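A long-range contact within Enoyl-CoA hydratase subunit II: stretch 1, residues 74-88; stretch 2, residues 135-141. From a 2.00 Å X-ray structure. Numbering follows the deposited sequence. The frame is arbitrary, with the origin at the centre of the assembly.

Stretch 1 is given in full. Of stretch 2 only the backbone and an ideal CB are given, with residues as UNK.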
# COMPACT_ATOMS: atom_id res chain seq x y z
N ASP A 74 34.11 -2.00 0.35
CA ASP A 74 32.98 -2.69 0.99
C ASP A 74 31.71 -1.84 0.79
O ASP A 74 31.60 -0.74 1.31
CB ASP A 74 33.27 -2.91 2.47
CG ASP A 74 32.26 -3.85 3.16
OD1 ASP A 74 31.04 -3.73 2.95
OD2 ASP A 74 32.72 -4.71 3.96
N HIS A 75 30.79 -2.37 -0.01
CA HIS A 75 29.50 -1.71 -0.29
C HIS A 75 28.66 -1.47 0.96
O HIS A 75 27.93 -0.47 1.05
CB HIS A 75 28.72 -2.51 -1.33
CG HIS A 75 29.38 -2.55 -2.67
ND1 HIS A 75 30.44 -3.39 -2.95
CD2 HIS A 75 29.16 -1.83 -3.79
CE1 HIS A 75 30.83 -3.19 -4.20
NE2 HIS A 75 30.07 -2.26 -4.73
N GLY A 76 28.77 -2.38 1.92
CA GLY A 76 28.07 -2.21 3.18
C GLY A 76 28.53 -0.99 3.95
O GLY A 76 27.70 -0.22 4.45
N ASP A 77 29.85 -0.84 4.04
CA ASP A 77 30.49 0.27 4.74
C ASP A 77 30.18 1.58 4.05
O ASP A 77 29.97 2.58 4.71
CB ASP A 77 32.03 0.07 4.78
CG ASP A 77 32.46 -1.19 5.58
OD1 ASP A 77 31.72 -1.58 6.53
OD2 ASP A 77 33.53 -1.78 5.24
N VAL A 78 30.21 1.59 2.71
CA VAL A 78 29.79 2.77 1.95
C VAL A 78 28.38 3.20 2.44
O VAL A 78 28.17 4.31 2.93
CB VAL A 78 29.82 2.50 0.41
CG1 VAL A 78 29.06 3.56 -0.36
CG2 VAL A 78 31.26 2.42 -0.08
N LEU A 79 27.43 2.27 2.40
CA LEU A 79 26.07 2.57 2.86
C LEU A 79 25.95 3.02 4.32
O LEU A 79 25.33 4.06 4.60
CB LEU A 79 25.12 1.40 2.57
CG LEU A 79 24.73 1.31 1.09
CD1 LEU A 79 24.21 -0.09 0.75
CD2 LEU A 79 23.70 2.41 0.71
N ARG A 80 26.54 2.28 5.27
CA ARG A 80 26.35 2.65 6.67
C ARG A 80 27.08 3.92 7.05
O ARG A 80 26.61 4.68 7.90
CB ARG A 80 26.61 1.49 7.66
CG ARG A 80 28.04 1.17 7.97
CD ARG A 80 28.13 0.04 9.06
NE ARG A 80 27.24 -1.09 8.78
CZ ARG A 80 27.52 -2.09 7.95
NH1 ARG A 80 28.68 -2.12 7.30
NH2 ARG A 80 26.65 -3.07 7.77
N SER A 81 28.22 4.20 6.42
CA SER A 81 28.99 5.36 6.85
C SER A 81 28.63 6.68 6.15
O SER A 81 28.69 7.74 6.76
CB SER A 81 30.48 5.09 6.69
OG SER A 81 30.78 5.02 5.32
N ARG A 82 28.27 6.59 4.87
CA ARG A 82 27.90 7.75 4.06
C ARG A 82 26.38 7.97 3.94
O ARG A 82 25.87 9.09 4.22
CB ARG A 82 28.51 7.60 2.66
CG ARG A 82 30.05 7.79 2.60
CD ARG A 82 30.61 7.39 1.22
NE ARG A 82 29.86 8.04 0.16
CZ ARG A 82 29.90 7.74 -1.13
NH1 ARG A 82 30.68 6.77 -1.60
NH2 ARG A 82 29.11 8.39 -1.98
N TYR A 83 25.66 6.94 3.49
CA TYR A 83 24.24 7.09 3.10
C TYR A 83 23.27 7.05 4.28
O TYR A 83 22.31 7.78 4.29
CB TYR A 83 23.85 6.05 2.04
CG TYR A 83 24.35 6.33 0.66
CD1 TYR A 83 23.55 6.98 -0.29
CD2 TYR A 83 25.66 5.97 0.29
CE1 TYR A 83 24.02 7.26 -1.58
CE2 TYR A 83 26.14 6.25 -1.01
CZ TYR A 83 25.31 6.90 -1.93
OH TYR A 83 25.78 7.13 -3.21
N ALA A 84 23.52 6.17 5.25
CA ALA A 84 22.65 6.06 6.44
C ALA A 84 22.43 7.39 7.19
O ALA A 84 21.28 7.75 7.44
CB ALA A 84 23.13 4.91 7.39
N PRO A 85 23.50 8.14 7.52
CA PRO A 85 23.29 9.45 8.17
C PRO A 85 22.43 10.45 7.37
O PRO A 85 21.63 11.21 7.97
CB PRO A 85 24.71 10.00 8.34
CG PRO A 85 25.58 8.81 8.37
CD PRO A 85 24.95 7.86 7.38
N MET A 86 22.61 10.46 6.05
CA MET A 86 21.89 11.32 5.12
C MET A 86 20.41 10.92 5.07
O MET A 86 19.52 11.77 5.21
CB MET A 86 22.52 11.23 3.72
CG MET A 86 22.02 12.30 2.67
SD MET A 86 22.51 12.19 0.96
CE MET A 86 21.83 10.62 0.39
N MET A 87 20.14 9.64 4.86
CA MET A 87 18.76 9.16 4.80
C MET A 87 18.07 9.25 6.14
O MET A 87 16.87 9.52 6.19
CB MET A 87 18.68 7.74 4.17
CG MET A 87 19.33 7.65 2.72
SD MET A 87 18.80 8.86 1.47
CE MET A 87 17.06 8.46 1.37
N LYS A 88 18.80 9.09 7.25
CA LYS A 88 18.19 9.28 8.58
C LYS A 88 17.86 10.74 8.83
O LYS A 88 16.81 11.05 9.39
CB LYS A 88 19.08 8.77 9.72
CG LYS A 88 19.33 7.28 9.65
CD LYS A 88 20.10 6.82 10.85
CE LYS A 88 19.99 5.34 10.95
NZ LYS A 88 21.09 4.79 11.83
N UNK A 135 24.35 -5.73 -11.11
CA UNK A 135 24.29 -6.82 -10.12
C UNK A 135 24.15 -6.43 -8.66
O UNK A 135 24.41 -7.26 -7.75
CB UNK A 135 25.56 -7.67 -10.25
N UNK A 136 23.66 -5.21 -8.42
CA UNK A 136 23.45 -4.71 -7.07
C UNK A 136 21.95 -4.58 -6.72
O UNK A 136 21.07 -4.74 -7.60
CB UNK A 136 24.14 -3.36 -6.91
N UNK A 137 21.65 -4.29 -5.45
CA UNK A 137 20.27 -4.17 -4.99
C UNK A 137 19.94 -2.68 -4.85
O UNK A 137 20.84 -1.87 -4.62
CB UNK A 137 20.06 -4.91 -3.67
N UNK A 138 18.65 -2.30 -5.03
CA UNK A 138 18.32 -0.91 -4.73
C UNK A 138 18.59 -0.60 -3.26
O UNK A 138 18.23 -1.40 -2.41
CB UNK A 138 16.86 -0.62 -5.07
N UNK A 139 19.24 0.53 -3.01
CA UNK A 139 19.68 0.88 -1.66
C UNK A 139 19.43 2.35 -1.24
O UNK A 139 18.70 3.07 -1.91
CB UNK A 139 21.18 0.58 -1.55
N UNK A 140 20.05 2.79 -0.14
CA UNK A 140 19.72 4.09 0.49
C UNK A 140 18.20 4.18 0.76
O UNK A 140 17.57 5.24 0.56
CB UNK A 140 20.17 5.25 -0.40
N UNK A 141 17.60 3.06 1.17
CA UNK A 141 16.20 3.10 1.62
C UNK A 141 15.18 2.76 0.55
O UNK A 141 13.99 2.70 0.86
CB UNK A 141 15.88 4.49 2.17

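Stretch 1 is a helix from His75 onward, and it offers stretch 2 a row of side chains, His75, Leu79, Tyr83 and Met87, spaced four residues apart and all with CA-to-CB directed toward the other segment. Stretch 2 is an irregular segment, so each position is judged on its own backbone angles and on what lies before its ideal CB.

Position 135 has phi/psi of 69/21°, and nothing of the helix lies within 5.5 Å of its ideal CB. Positive phi by itself favours glycine, though asparagine or aspartate could also be accommodated. The residue is Gly135, which makes no contact.

At 136 the CA-to-CB bond points toward the helix, but the CA of 136 is 9.6 Å from His75 CA, and its ideal CB is 6.1 Å from His75 CD2. A side chain with atoms beyond CB is needed to make contact; leucine, methionine or a longer polar chain would all serve. The deposited Leu136 (chi1 m, chi2 t) brings CD1 to 4.1 Å from His75 CD2, meeting the imidazole obliquely.

Positions 137 and 138 are out of reach of the helix. Phi/psi of -103/151° at the first is extended and suits a beta-branched residue, among others; phi of -61° at the second permits proline without requiring it. They are Val137 and Pro138.

At 139 the CB again points toward the helix, its ideal position 3.8 Å from Leu79 CD2. Stretch 1 presents an apolar surface here, with no charge to be matched, so a small or medium apolar residue would be expected from this side alone. The residue is Asp139, with chi1 p; its OD2 packs 3.5 Å from Leu79 CD1, a contact without a hydrogen bond, while OD2 is hydrogen-bonded elsewhere in the structure.

Position 140 meets the helix most extensively. The CA of 140 is 6.0 Å from Tyr83 CA, and its ideal CB lies 3.8 Å from Tyr83 CD1, 4.0 Å from Met87 CG and 4.7 Å from Leu79 CD2. A small side chain fits, alanine or perhaps serine; phi/psi of 52/39° would also suit glycine or asparagine, but the latter needs room beyond CB. Ala140 places its methyl against Tyr83 and Met87, and its backbone takes part too: N is 3.8 Å from Leu79 CD2, and O is 3.4 Å from Met87 CE.

At 141, an ideal CB would lie 4.2 Å from Met87 CE and, at 95/-1°, would be jammed against the preceding carbonyl oxygen. This calls for glycine; Gly141 occupies the N-cap position of the following helix.

Stretch 2 (135-141) GLVPDAG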
# COMPACT_ATOMS: atom_id res chain seq x y z
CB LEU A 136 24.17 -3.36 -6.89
CG LEU A 136 25.72 -3.34 -6.87
CD1 LEU A 136 26.23 -1.95 -6.59
CD2 LEU A 136 26.33 -4.37 -5.86
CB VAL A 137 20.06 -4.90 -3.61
CG1 VAL A 137 20.49 -6.39 -3.68
CG2 VAL A 137 20.82 -4.22 -2.52
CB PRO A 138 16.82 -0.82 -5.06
CG PRO A 138 16.62 -1.93 -6.17
CD PRO A 138 17.49 -3.05 -5.57
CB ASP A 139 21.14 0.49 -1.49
CG ASP A 139 22.09 1.30 -2.38
OD1 ASP A 139 21.64 2.32 -2.99
OD2 ASP A 139 23.28 0.90 -2.49
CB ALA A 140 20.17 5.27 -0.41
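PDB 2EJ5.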